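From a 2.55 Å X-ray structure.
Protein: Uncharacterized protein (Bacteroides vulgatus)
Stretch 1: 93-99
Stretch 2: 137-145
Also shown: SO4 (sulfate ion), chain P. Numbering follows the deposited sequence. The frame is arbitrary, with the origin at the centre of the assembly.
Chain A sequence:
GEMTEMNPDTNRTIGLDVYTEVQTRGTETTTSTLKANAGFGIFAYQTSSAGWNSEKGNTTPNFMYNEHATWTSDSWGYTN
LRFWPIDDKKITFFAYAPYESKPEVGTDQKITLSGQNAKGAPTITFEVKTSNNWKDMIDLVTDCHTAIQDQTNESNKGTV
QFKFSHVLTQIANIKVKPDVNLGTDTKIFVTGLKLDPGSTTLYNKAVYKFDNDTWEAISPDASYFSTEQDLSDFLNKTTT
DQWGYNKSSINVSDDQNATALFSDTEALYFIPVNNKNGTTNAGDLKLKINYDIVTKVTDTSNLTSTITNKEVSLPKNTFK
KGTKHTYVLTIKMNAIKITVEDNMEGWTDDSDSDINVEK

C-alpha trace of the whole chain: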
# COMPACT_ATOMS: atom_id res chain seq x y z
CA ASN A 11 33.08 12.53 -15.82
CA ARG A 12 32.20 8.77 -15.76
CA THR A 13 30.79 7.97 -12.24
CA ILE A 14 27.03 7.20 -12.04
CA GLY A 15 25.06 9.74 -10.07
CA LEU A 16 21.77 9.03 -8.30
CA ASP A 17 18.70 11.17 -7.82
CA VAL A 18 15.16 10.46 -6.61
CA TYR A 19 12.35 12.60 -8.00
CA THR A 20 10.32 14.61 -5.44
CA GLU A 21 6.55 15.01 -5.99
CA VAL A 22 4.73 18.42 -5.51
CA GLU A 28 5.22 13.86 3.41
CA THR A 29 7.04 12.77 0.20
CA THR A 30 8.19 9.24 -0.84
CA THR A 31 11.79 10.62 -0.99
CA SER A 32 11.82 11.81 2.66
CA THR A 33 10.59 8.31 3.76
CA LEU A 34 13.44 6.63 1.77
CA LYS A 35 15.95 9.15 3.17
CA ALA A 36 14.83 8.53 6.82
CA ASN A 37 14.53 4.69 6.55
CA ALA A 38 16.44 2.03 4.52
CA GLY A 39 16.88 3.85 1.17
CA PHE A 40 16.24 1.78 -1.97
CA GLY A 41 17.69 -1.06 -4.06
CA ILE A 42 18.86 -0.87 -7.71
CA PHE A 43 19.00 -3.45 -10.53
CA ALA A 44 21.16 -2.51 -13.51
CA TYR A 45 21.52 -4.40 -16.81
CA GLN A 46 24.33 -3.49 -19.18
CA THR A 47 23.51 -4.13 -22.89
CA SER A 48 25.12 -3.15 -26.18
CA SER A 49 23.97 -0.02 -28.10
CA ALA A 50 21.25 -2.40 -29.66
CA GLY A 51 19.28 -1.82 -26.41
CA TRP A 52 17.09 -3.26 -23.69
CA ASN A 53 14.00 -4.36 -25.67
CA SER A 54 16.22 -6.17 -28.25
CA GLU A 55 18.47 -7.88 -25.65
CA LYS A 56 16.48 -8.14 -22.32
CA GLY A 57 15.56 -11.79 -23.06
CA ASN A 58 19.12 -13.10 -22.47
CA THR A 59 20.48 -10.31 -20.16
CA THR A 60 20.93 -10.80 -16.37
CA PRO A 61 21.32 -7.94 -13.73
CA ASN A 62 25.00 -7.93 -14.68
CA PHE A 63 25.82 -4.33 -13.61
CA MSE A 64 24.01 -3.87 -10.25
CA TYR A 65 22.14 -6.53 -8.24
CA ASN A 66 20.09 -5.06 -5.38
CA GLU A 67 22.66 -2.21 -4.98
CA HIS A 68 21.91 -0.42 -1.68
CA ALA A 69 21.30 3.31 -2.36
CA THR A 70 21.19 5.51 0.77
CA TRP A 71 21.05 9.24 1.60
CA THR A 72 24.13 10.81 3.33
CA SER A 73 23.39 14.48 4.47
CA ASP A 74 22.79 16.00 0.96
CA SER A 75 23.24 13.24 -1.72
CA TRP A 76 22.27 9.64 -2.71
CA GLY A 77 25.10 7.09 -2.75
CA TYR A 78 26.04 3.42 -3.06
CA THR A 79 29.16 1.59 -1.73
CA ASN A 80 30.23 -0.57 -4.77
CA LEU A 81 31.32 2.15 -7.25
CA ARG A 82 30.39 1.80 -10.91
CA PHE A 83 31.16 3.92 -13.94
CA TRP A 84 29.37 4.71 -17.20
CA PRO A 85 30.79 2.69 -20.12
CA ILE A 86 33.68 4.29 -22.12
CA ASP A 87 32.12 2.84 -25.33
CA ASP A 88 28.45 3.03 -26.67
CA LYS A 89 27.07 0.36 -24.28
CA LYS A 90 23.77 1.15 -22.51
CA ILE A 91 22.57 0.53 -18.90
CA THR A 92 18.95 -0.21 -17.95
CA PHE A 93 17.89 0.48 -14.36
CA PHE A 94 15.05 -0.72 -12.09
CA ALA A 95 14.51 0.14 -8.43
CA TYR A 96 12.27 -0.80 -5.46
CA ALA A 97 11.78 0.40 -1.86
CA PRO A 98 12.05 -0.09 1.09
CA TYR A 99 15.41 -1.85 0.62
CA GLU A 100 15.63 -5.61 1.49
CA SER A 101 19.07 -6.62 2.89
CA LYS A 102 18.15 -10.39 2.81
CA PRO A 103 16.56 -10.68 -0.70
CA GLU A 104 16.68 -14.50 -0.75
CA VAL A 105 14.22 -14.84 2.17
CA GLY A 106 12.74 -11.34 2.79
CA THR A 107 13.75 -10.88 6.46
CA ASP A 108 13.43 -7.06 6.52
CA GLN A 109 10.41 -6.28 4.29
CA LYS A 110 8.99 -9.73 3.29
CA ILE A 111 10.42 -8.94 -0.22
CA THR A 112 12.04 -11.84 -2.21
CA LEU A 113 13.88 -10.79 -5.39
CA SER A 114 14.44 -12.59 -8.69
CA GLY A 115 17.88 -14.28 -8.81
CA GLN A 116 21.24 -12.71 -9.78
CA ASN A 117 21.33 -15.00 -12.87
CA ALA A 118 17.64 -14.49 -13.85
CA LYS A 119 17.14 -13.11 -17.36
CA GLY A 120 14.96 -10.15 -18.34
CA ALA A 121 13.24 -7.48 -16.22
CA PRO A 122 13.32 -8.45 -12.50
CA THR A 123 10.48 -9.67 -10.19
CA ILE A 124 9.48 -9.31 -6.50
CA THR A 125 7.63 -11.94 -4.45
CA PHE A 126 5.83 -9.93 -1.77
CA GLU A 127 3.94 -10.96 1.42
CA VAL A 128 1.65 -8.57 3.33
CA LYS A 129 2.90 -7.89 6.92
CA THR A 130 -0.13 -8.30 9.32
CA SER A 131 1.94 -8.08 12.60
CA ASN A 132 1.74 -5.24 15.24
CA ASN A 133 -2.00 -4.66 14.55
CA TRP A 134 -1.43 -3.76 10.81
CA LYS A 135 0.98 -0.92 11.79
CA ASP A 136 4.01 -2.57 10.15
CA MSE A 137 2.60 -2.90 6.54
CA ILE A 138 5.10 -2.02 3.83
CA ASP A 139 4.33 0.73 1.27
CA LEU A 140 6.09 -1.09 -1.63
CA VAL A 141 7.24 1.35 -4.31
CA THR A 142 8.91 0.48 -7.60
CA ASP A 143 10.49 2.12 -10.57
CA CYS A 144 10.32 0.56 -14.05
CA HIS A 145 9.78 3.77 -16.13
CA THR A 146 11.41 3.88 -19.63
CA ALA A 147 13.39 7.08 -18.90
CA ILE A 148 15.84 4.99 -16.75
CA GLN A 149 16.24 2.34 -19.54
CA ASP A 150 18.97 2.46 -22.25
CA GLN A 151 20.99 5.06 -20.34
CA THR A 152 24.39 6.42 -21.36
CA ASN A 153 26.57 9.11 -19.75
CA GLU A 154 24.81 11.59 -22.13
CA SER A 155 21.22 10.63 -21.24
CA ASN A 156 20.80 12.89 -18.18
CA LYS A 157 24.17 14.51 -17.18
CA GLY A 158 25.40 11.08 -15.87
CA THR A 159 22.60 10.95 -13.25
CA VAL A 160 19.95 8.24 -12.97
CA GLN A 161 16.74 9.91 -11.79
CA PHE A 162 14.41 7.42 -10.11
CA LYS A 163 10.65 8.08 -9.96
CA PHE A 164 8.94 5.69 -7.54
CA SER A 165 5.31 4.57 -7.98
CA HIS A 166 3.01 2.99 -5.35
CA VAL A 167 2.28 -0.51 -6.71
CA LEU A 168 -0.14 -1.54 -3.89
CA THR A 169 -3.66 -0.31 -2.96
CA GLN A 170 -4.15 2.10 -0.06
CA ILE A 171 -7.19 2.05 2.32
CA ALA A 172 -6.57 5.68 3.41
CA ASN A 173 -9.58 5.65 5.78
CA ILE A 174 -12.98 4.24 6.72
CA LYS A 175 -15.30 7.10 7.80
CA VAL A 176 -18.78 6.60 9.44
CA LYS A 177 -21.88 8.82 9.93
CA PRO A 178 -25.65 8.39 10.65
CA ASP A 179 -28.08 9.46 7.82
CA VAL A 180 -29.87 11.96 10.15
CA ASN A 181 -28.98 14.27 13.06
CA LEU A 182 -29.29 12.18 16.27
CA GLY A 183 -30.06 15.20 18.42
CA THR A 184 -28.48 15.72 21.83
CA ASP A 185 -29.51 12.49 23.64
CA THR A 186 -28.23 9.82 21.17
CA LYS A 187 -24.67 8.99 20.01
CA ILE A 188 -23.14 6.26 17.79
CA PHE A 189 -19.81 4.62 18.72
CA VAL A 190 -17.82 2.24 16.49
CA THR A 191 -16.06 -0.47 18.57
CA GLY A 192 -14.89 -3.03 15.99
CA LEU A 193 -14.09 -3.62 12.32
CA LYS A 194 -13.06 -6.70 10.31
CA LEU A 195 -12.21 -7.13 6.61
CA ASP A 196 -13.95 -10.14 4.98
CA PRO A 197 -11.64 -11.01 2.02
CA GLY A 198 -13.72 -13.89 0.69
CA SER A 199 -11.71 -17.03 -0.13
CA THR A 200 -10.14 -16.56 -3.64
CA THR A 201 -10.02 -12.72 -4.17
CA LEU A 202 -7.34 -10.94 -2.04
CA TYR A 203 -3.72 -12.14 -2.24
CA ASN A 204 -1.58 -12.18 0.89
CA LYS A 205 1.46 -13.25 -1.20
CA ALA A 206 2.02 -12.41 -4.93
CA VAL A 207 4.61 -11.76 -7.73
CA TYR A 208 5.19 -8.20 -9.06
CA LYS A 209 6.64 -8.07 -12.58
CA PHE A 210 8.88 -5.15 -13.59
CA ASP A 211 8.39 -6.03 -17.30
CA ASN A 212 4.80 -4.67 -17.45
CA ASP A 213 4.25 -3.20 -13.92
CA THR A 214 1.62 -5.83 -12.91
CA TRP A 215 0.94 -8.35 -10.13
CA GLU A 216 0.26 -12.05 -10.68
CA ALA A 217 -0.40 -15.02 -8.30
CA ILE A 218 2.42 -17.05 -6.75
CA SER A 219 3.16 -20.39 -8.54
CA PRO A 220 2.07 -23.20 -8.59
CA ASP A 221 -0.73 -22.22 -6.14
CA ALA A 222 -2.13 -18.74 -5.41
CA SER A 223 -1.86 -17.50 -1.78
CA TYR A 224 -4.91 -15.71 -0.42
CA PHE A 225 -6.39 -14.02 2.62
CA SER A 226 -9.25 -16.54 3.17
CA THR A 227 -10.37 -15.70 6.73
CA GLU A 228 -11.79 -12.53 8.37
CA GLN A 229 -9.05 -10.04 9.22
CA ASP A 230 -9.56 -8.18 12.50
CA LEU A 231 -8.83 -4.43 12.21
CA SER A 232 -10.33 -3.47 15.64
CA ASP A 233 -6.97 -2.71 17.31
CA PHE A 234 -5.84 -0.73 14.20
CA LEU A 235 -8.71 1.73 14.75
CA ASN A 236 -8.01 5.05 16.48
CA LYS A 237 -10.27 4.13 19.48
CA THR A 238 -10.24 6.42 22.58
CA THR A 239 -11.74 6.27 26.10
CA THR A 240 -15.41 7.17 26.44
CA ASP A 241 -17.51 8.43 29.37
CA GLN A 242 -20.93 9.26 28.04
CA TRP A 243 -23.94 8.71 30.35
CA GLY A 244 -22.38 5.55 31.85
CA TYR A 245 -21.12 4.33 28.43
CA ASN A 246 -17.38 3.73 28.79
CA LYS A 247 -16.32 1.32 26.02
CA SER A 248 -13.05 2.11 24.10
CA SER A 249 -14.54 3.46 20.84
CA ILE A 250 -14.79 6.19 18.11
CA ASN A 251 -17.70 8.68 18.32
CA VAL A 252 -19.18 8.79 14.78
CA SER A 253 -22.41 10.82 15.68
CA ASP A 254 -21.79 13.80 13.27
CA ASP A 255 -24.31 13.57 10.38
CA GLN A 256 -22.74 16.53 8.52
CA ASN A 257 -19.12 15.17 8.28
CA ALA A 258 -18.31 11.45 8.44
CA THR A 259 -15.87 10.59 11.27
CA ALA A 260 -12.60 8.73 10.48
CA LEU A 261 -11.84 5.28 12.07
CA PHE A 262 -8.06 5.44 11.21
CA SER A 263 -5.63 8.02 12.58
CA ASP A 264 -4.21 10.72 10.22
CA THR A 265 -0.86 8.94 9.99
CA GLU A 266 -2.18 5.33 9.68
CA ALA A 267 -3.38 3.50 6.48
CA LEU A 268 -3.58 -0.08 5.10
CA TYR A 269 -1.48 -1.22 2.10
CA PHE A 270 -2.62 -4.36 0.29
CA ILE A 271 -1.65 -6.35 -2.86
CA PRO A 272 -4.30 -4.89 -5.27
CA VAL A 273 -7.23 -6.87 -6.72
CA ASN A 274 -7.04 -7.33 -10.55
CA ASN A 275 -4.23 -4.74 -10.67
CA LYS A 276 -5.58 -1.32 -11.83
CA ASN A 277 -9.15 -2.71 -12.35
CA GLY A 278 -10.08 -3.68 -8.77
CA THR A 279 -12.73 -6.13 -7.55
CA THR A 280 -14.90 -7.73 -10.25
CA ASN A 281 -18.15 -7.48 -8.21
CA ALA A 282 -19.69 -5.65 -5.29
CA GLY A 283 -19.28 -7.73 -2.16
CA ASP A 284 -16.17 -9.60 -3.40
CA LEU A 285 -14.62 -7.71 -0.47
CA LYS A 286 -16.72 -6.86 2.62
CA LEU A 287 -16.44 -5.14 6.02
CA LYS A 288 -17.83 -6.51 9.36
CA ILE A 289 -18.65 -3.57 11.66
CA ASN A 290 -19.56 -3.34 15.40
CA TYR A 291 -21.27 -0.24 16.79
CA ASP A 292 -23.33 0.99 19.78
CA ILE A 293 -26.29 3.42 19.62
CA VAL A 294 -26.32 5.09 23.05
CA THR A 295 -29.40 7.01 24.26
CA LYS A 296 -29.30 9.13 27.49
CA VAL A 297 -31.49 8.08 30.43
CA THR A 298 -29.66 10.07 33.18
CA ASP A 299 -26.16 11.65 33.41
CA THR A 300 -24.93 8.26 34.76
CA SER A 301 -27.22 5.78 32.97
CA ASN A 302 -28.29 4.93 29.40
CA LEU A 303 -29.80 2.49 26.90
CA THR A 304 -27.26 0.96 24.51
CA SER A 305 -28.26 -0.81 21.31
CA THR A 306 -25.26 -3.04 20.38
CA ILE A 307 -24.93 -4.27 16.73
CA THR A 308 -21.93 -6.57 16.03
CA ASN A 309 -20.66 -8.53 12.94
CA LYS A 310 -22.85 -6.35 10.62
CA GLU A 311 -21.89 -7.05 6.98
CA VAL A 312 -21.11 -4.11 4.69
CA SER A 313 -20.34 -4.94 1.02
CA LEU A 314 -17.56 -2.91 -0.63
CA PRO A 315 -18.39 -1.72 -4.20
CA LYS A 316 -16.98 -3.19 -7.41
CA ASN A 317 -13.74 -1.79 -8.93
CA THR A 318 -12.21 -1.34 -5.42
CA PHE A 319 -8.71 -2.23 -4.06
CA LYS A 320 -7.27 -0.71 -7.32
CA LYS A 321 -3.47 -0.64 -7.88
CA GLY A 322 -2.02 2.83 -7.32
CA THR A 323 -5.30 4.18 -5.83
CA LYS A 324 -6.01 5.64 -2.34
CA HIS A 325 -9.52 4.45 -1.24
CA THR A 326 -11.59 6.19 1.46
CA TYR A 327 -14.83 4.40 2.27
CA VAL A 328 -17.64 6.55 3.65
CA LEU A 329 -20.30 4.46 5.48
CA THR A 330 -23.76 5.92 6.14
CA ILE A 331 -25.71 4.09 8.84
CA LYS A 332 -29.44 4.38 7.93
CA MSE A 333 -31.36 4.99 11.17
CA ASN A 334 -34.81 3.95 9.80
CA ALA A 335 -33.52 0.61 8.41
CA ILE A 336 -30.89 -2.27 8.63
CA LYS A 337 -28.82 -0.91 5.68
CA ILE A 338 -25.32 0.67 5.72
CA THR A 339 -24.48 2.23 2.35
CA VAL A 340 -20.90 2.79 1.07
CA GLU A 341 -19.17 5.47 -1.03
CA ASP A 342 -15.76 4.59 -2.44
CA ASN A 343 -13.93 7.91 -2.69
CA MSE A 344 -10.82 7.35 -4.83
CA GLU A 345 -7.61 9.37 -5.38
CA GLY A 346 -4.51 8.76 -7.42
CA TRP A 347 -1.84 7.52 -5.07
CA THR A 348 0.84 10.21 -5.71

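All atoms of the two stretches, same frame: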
# COMPACT_ATOMS: atom_id res chain seq x y z
N PHE A 93 18.09 0.49 -15.80
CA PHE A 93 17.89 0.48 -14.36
C PHE A 93 16.45 0.17 -14.01
O PHE A 93 15.53 0.43 -14.79
CB PHE A 93 18.31 1.85 -13.77
CG PHE A 93 19.76 2.22 -14.01
CD1 PHE A 93 20.14 2.86 -15.19
CD2 PHE A 93 20.74 1.92 -13.07
CE1 PHE A 93 21.49 3.17 -15.42
CE2 PHE A 93 22.08 2.24 -13.31
CZ PHE A 93 22.44 2.88 -14.47
N PHE A 94 16.29 -0.43 -12.82
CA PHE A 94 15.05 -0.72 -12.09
C PHE A 94 15.34 -0.45 -10.63
O PHE A 94 16.49 -0.55 -10.20
CB PHE A 94 14.57 -2.17 -12.31
CG PHE A 94 14.32 -2.54 -13.75
CD1 PHE A 94 13.11 -2.21 -14.37
CD2 PHE A 94 15.29 -3.19 -14.50
CE1 PHE A 94 12.89 -2.55 -15.71
CE2 PHE A 94 15.06 -3.53 -15.83
CZ PHE A 94 13.87 -3.19 -16.43
N ALA A 95 14.32 -0.12 -9.85
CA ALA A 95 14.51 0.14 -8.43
C ALA A 95 13.24 -0.21 -7.67
O ALA A 95 12.16 -0.19 -8.25
CB ALA A 95 14.87 1.59 -8.21
N TYR A 96 13.38 -0.52 -6.37
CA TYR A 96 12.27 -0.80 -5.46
C TYR A 96 12.61 -0.21 -4.07
O TYR A 96 13.78 0.08 -3.77
CB TYR A 96 11.96 -2.33 -5.36
CG TYR A 96 12.96 -3.07 -4.50
CD1 TYR A 96 14.21 -3.42 -5.00
CD2 TYR A 96 12.71 -3.31 -3.15
CE1 TYR A 96 15.19 -3.98 -4.17
CE2 TYR A 96 13.69 -3.84 -2.31
CZ TYR A 96 14.93 -4.17 -2.83
OH TYR A 96 15.89 -4.73 -2.03
N ALA A 97 11.60 -0.08 -3.23
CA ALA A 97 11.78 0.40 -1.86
C ALA A 97 10.60 -0.08 -1.01
O ALA A 97 9.52 -0.31 -1.56
CB ALA A 97 11.94 1.91 -1.80
N PRO A 98 10.81 -0.30 0.32
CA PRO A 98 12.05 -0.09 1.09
C PRO A 98 13.06 -1.18 0.77
O PRO A 98 12.67 -2.26 0.35
CB PRO A 98 11.56 -0.15 2.55
CG PRO A 98 10.38 -1.06 2.49
CD PRO A 98 9.72 -0.78 1.18
N TYR A 99 14.36 -0.89 0.92
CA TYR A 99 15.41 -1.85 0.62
C TYR A 99 15.33 -3.13 1.48
O TYR A 99 15.09 -3.05 2.68
CB TYR A 99 16.76 -1.17 0.80
CG TYR A 99 17.95 -2.08 0.61
CD1 TYR A 99 18.44 -2.37 -0.66
CD2 TYR A 99 18.65 -2.58 1.71
CE1 TYR A 99 19.54 -3.20 -0.84
CE2 TYR A 99 19.78 -3.38 1.54
CZ TYR A 99 20.21 -3.70 0.27
OH TYR A 99 21.33 -4.48 0.10
N MSE A 137 2.79 -2.63 7.98
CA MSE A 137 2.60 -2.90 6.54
C MSE A 137 3.56 -2.05 5.74
O MSE A 137 3.82 -0.90 6.09
CB MSE A 137 1.14 -2.66 6.08
CG MSE A 137 0.11 -3.43 6.89
SE MSE A 137 -1.68 -3.12 6.31
CE MSE A 137 -1.93 -4.60 5.27
N ILE A 138 4.13 -2.65 4.70
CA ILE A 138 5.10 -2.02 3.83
C ILE A 138 4.40 -1.29 2.68
O ILE A 138 3.51 -1.85 2.04
CB ILE A 138 6.06 -3.13 3.32
CG1 ILE A 138 6.82 -3.86 4.48
CG2 ILE A 138 6.99 -2.64 2.21
CD1 ILE A 138 7.56 -3.01 5.48
N ASP A 139 4.81 -0.04 2.42
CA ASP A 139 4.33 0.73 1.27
C ASP A 139 5.37 0.48 0.16
O ASP A 139 6.35 1.22 0.04
CB ASP A 139 4.16 2.22 1.64
CG ASP A 139 3.78 3.15 0.50
OD1 ASP A 139 3.34 2.64 -0.57
OD2 ASP A 139 3.94 4.40 0.67
N LEU A 140 5.19 -0.65 -0.57
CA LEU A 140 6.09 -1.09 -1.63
C LEU A 140 6.00 -0.16 -2.82
O LEU A 140 4.94 -0.01 -3.42
CB LEU A 140 5.79 -2.55 -2.05
CG LEU A 140 6.68 -3.14 -3.17
CD1 LEU A 140 8.11 -3.36 -2.69
CD2 LEU A 140 6.07 -4.40 -3.75
N VAL A 141 7.15 0.45 -3.17
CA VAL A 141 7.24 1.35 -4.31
C VAL A 141 8.22 0.77 -5.30
O VAL A 141 9.17 0.08 -4.92
CB VAL A 141 7.59 2.83 -3.94
CG1 VAL A 141 6.52 3.46 -3.07
CG2 VAL A 141 8.95 2.97 -3.30
N THR A 142 7.98 0.98 -6.59
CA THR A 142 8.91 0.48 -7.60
C THR A 142 9.12 1.51 -8.66
O THR A 142 8.34 2.46 -8.79
CB THR A 142 8.46 -0.84 -8.27
OG1 THR A 142 7.43 -0.54 -9.22
CG2 THR A 142 8.04 -1.90 -7.27
N ASP A 143 10.15 1.29 -9.45
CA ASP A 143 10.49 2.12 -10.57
C ASP A 143 10.89 1.24 -11.74
O ASP A 143 11.91 0.55 -11.68
CB ASP A 143 11.61 3.10 -10.20
CG ASP A 143 11.92 4.08 -11.30
OD1 ASP A 143 11.34 3.95 -12.40
OD2 ASP A 143 12.77 4.96 -11.08
N CYS A 144 10.07 1.26 -12.80
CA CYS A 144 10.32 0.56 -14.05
C CYS A 144 9.93 1.47 -15.24
O CYS A 144 9.56 0.98 -16.31
CB CYS A 144 9.63 -0.80 -14.09
SG CYS A 144 7.83 -0.74 -13.95
N HIS A 145 10.09 2.81 -15.06
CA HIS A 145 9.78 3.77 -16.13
C HIS A 145 10.93 3.74 -17.17
O HIS A 145 12.08 3.40 -16.86
CB HIS A 145 9.40 5.18 -15.60
CG HIS A 145 10.50 6.09 -15.14
ND1 HIS A 145 11.26 5.82 -14.01
CD2 HIS A 145 10.83 7.33 -15.58
CE1 HIS A 145 12.07 6.85 -13.85
NE2 HIS A 145 11.84 7.79 -14.76
S SO4 P . 23.53 -4.71 2.70
O1 SO4 P . 23.01 -5.57 1.64
O2 SO4 P . 24.23 -3.53 2.14
O3 SO4 P . 22.45 -4.24 3.57
O4 SO4 P . 24.45 -5.52 3.51
O HOH W 1 12.98 0.93 -16.03

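The two stretches form a short antiparallel β-ladder, held chiefly by backbone hydrogen bonds and padded by small apolar contacts along its length. Strand 93-97 and strand 141-143 run at 174° to each other, and the register pairs Ala 95 with Asp 143, Tyr 96 with Thr 142 and Ala 97 with Val 141.

Two of these pairs are hydrogen-bonded in both directions. Ala 95 N donates to Asp 143 O (3.1 Å) and Asp 143 N to Ala 95 O (2.8 Å); two residues along, Ala 97 N donates to Val 141 O and Val 141 N to Ala 97 O, each at 3.0 Å. Between them lies the non-hydrogen-bonded pair, where the backbones draw closer: the CA atoms of Tyr 96 and Thr 142 are 4.2 Å apart. The same carbonyls also accept CA-H...O contacts, such as Tyr 96 CA to Val 141 O at 3.3 Å, so each oxygen is approached by both an amide and a neighbouring CA.

The alternation of the strands places Ala 95, Ala 97, Val 141 and Asp 143 on one face of the sheet, with Tyr 96 and Thr 142 on the other. On the first face, Ala 97 CB packs against Val 141 CG2 at 3.5 Å. Asp 143 CB lies 4.1 Å from Ala 95 CB, while its OD1 accepts from His 145 N (3.2 Å) and, at a very short 2.5 Å, from His 145 ND1; OD2 is bonded elsewhere in the structure.

The edge of the Phe 94 ring meets Cys 144, CD1 to CB at 3.8 Å, while Pro 98, which follows a cis peptide bond, brings its CD within 3.5 Å of Ile 138 CG2. Near the Phe 94 end, a water donates to both Phe 93 O (2.9 Å) and His 145 O (2.8 Å), linking the stretches.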